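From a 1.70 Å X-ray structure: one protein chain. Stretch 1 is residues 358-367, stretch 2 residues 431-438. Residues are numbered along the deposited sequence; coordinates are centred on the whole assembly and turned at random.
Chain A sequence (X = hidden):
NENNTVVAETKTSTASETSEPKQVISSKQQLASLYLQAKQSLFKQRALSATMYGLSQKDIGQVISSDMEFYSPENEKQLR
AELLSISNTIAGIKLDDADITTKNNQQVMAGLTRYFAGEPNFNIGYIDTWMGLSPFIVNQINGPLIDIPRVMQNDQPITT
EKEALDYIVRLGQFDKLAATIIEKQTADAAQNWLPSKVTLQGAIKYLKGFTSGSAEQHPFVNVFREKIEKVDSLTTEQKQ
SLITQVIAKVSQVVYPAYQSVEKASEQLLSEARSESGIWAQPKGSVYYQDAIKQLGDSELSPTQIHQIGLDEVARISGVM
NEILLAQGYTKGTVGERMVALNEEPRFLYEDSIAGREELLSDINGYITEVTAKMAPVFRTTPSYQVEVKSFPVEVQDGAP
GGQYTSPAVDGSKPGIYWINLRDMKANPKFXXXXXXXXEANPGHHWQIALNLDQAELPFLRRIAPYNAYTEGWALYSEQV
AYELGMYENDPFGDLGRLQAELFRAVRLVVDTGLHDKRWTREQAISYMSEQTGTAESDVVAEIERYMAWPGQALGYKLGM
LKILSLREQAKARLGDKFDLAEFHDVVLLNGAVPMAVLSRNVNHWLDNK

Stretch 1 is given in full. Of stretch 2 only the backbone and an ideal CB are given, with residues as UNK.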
# COMPACT_ATOMS: atom_id res chain seq x y z
N GLU A 358 2.67 -5.77 -26.54
CA GLU A 358 2.55 -4.37 -26.92
C GLU A 358 2.34 -3.51 -25.68
O GLU A 358 2.98 -2.48 -25.50
CB GLU A 358 1.42 -4.14 -27.93
CG GLU A 358 1.48 -2.68 -28.49
CD GLU A 358 0.33 -2.33 -29.43
OE1 GLU A 358 -0.50 -3.18 -29.72
OE2 GLU A 358 0.21 -1.14 -29.77
N LEU A 359 1.43 -3.92 -24.80
CA LEU A 359 1.21 -3.23 -23.58
C LEU A 359 2.50 -3.09 -22.77
O LEU A 359 2.86 -2.01 -22.31
CB LEU A 359 0.09 -3.92 -22.79
CG LEU A 359 -0.47 -3.26 -21.57
CD1 LEU A 359 -1.82 -4.01 -21.09
CD2 LEU A 359 0.58 -3.22 -20.45
N LEU A 360 3.23 -4.18 -22.61
CA LEU A 360 4.46 -4.16 -21.82
C LEU A 360 5.55 -3.29 -22.46
O LEU A 360 6.25 -2.57 -21.74
CB LEU A 360 4.97 -5.58 -21.58
CG LEU A 360 4.14 -6.41 -20.55
CD1 LEU A 360 4.51 -7.92 -20.72
CD2 LEU A 360 4.32 -5.95 -19.17
N SER A 361 5.63 -3.30 -23.79
CA SER A 361 6.59 -2.45 -24.50
C SER A 361 6.22 -1.00 -24.35
O SER A 361 7.09 -0.12 -24.19
CB SER A 361 6.68 -2.79 -26.00
OG SER A 361 7.12 -4.15 -26.04
N ASP A 362 4.93 -0.73 -24.45
CA ASP A 362 4.47 0.65 -24.23
C ASP A 362 4.81 1.18 -22.85
O ASP A 362 5.36 2.33 -22.70
CB ASP A 362 2.94 0.80 -24.45
CG ASP A 362 2.52 0.71 -25.95
OD1 ASP A 362 3.39 0.80 -26.90
OD2 ASP A 362 1.28 0.60 -26.17
N ILE A 363 4.52 0.39 -21.82
CA ILE A 363 4.92 0.73 -20.44
C ILE A 363 6.39 1.04 -20.30
O ILE A 363 6.79 2.07 -19.72
CB ILE A 363 4.69 -0.40 -19.43
CG1 ILE A 363 3.28 -0.44 -19.10
CG2 ILE A 363 5.50 -0.06 -18.07
CD1 ILE A 363 2.99 -1.72 -18.20
N ASN A 364 7.22 0.15 -20.82
CA ASN A 364 8.63 0.34 -20.72
C ASN A 364 9.08 1.63 -21.44
O ASN A 364 9.92 2.35 -20.94
CB ASN A 364 9.42 -0.95 -21.13
CG ASN A 364 9.34 -2.05 -20.01
OD1 ASN A 364 9.85 -1.80 -18.98
ND2 ASN A 364 8.43 -3.10 -20.12
N GLY A 365 8.50 1.93 -22.59
CA GLY A 365 8.77 3.14 -23.28
C GLY A 365 8.34 4.38 -22.50
O GLY A 365 9.05 5.42 -22.51
N TYR A 366 7.20 4.29 -21.83
CA TYR A 366 6.75 5.42 -21.04
C TYR A 366 7.74 5.74 -19.92
O TYR A 366 7.97 6.93 -19.60
CB TYR A 366 5.35 5.24 -20.46
CG TYR A 366 4.21 5.05 -21.44
CD1 TYR A 366 4.23 5.65 -22.69
CD2 TYR A 366 3.13 4.25 -21.10
CE1 TYR A 366 3.19 5.44 -23.58
CE2 TYR A 366 2.06 4.04 -21.98
CZ TYR A 366 2.11 4.64 -23.24
OH TYR A 366 1.07 4.49 -24.17
N ILE A 367 8.21 4.69 -19.23
CA ILE A 367 9.18 4.87 -18.10
C ILE A 367 10.43 5.51 -18.62
O ILE A 367 10.91 6.49 -18.03
CB ILE A 367 9.48 3.55 -17.39
CG1 ILE A 367 8.22 3.02 -16.80
CG2 ILE A 367 10.60 3.75 -16.30
CD1 ILE A 367 8.37 1.63 -16.20
N UNK A 431 -5.44 4.90 -20.32
CA UNK A 431 -5.18 4.90 -18.88
C UNK A 431 -3.81 4.44 -18.44
O UNK A 431 -3.45 4.54 -17.25
CB UNK A 431 -6.22 4.01 -18.19
N UNK A 432 -3.01 3.95 -19.38
CA UNK A 432 -1.74 3.35 -19.02
C UNK A 432 -0.62 4.32 -18.67
O UNK A 432 0.21 3.98 -17.84
CB UNK A 432 -1.27 2.46 -20.18
N UNK A 433 -0.54 5.47 -19.33
CA UNK A 433 0.50 6.43 -18.97
C UNK A 433 0.33 6.84 -17.52
O UNK A 433 1.28 6.74 -16.71
CB UNK A 433 0.46 7.66 -19.88
N UNK A 434 -0.89 7.23 -17.11
CA UNK A 434 -1.03 7.77 -15.76
C UNK A 434 -0.70 6.71 -14.71
O UNK A 434 -0.07 6.99 -13.68
CB UNK A 434 -2.45 8.30 -15.54
N UNK A 435 -1.11 5.47 -14.99
CA UNK A 435 -0.82 4.34 -14.06
C UNK A 435 0.68 4.17 -13.96
O UNK A 435 1.23 3.94 -12.87
CB UNK A 435 -1.47 3.04 -14.53
N UNK A 436 1.35 4.28 -15.10
CA UNK A 436 2.77 4.05 -15.16
C UNK A 436 3.58 5.16 -14.44
O UNK A 436 4.61 4.89 -13.75
CB UNK A 436 3.20 3.94 -16.62
N UNK A 437 3.09 6.40 -14.55
CA UNK A 437 3.69 7.47 -13.78
C UNK A 437 3.47 7.34 -12.32
O UNK A 437 4.37 7.64 -11.50
CB UNK A 437 3.15 8.82 -14.25
N UNK A 438 2.27 6.89 -11.93
CA UNK A 438 1.92 6.68 -10.56
C UNK A 438 2.75 5.60 -9.89
O UNK A 438 3.29 5.83 -8.78
CB UNK A 438 0.43 6.33 -10.46

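Stretch 1 is helical throughout, and stretch 2 runs past it as a second helix, the axes coming within 9.7 Å at an angle of 56°. Position 431 lies out of reach of stretch 1, with phi/psi of -104/-7°. Its ideal CB meets nothing there, so many residues would be tolerated; it is Gly431, whose O accepts a weak hydrogen bond from the backbone N of position 435.

At position 432 CA-to-CB points toward stretch 1, and the ideal CB is 4.1 Å from Tyr366 CE2. Ahead lies a hollow lined by Leu359, Ile363, the CB of Asp362 and the edge of the Tyr366 ring. Such walls suit a branched or flexible aliphatic side chain, leucine, isoleucine or methionine. The residue is Leu432, with chi1 t and chi2 p, set as a knob among these four residues. Its CD2 lies 3.9 Å from Leu359 CD2, its CD1 3.8 Å from Ile363 CG1, and its CG meets the ring edge, 3.9 Å from Tyr366 CE2.

Position 433 points sideways, its ideal CB 4.5 Å from Tyr366 CE2. A side chain leaving here can pass across the face of that ring, which favours a long one with several methylenes, such as lysine, arginine, glutamine or methionine. It is Lys433, whose CG sits 3.5 Å from the centroid of the Tyr366 ring and 6° off its normal, a CH-pi contact. The chain then extends, chi2 to chi4 all t, and its NZ is hydrogen-bonded elsewhere in the structure.

Positions 434 and 435 are out of reach, and stretch 1 sets no preference; they are Thr434 and Leu435.

Position 436 points toward stretch 1, where the ideal CB is 4.5 Å from Tyr366 CD2 and 4.8 Å from Ile363 CG2. The helices are near here, with 6.6 Å between the CA atoms of Ile363 and position 436, so a small or beta-branched residue fits: alanine, serine, valine or threonine. Thr436 packs its CG2 3.6 Å from Ile367 CG1, while its OG1 donates to Leu432 O at 2.8 Å within its own helix.

Position 437 points sideways, with no stretch 1 atom within 5.5 Å of its ideal CB; only a long side chain could reach back. Tyr437 does so: its ring edge approaches Tyr366, with CE1 4.1 Å from Tyr366 O. A water bridges the two, donating to Tyr366 O at 2.8 Å and accepting from Tyr437 OH at 2.7 Å.

Position 438 is out of reach and unconstrained by stretch 1; it is His438.

Stretch 2, residues 431-438: GLKTLTYH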
# COMPACT_ATOMS: atom_id res chain seq x y z
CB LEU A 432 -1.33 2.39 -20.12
CG LEU A 432 -0.12 1.50 -19.89
CD1 LEU A 432 -0.33 0.59 -18.67
CD2 LEU A 432 0.14 0.58 -21.21
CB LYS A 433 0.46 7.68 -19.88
CG LYS A 433 1.18 7.55 -21.17
CD LYS A 433 1.12 8.94 -21.92
CE LYS A 433 1.79 8.94 -23.23
NZ LYS A 433 1.56 10.19 -24.01
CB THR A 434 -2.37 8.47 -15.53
OG1 THR A 434 -2.18 9.42 -14.45
CG2 THR A 434 -3.53 7.47 -15.28
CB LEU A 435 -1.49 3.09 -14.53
CG LEU A 435 -1.25 1.86 -13.66
CD1 LEU A 435 -1.90 2.15 -12.25
CD2 LEU A 435 -1.84 0.63 -14.33
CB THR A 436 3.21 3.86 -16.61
OG1 THR A 436 2.56 2.71 -17.18
CG2 THR A 436 4.72 3.82 -16.74
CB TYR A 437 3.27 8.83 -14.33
CG TYR A 437 3.50 9.05 -15.81
CD1 TYR A 437 4.61 8.53 -16.49
CD2 TYR A 437 2.58 9.74 -16.58
CE1 TYR A 437 4.77 8.69 -17.80
CE2 TYR A 437 2.78 9.95 -17.89
CZ TYR A 437 3.85 9.42 -18.53
OH TYR A 437 4.00 9.56 -19.92
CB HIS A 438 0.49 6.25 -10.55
CG HIS A 438 -0.07 6.02 -9.18
ND1 HIS A 438 0.09 4.86 -8.48
CD2 HIS A 438 -0.69 6.88 -8.33
CE1 HIS A 438 -0.60 4.91 -7.36
NE2 HIS A 438 -1.01 6.16 -7.18
O HOH W 1 6.38 8.77 -20.92
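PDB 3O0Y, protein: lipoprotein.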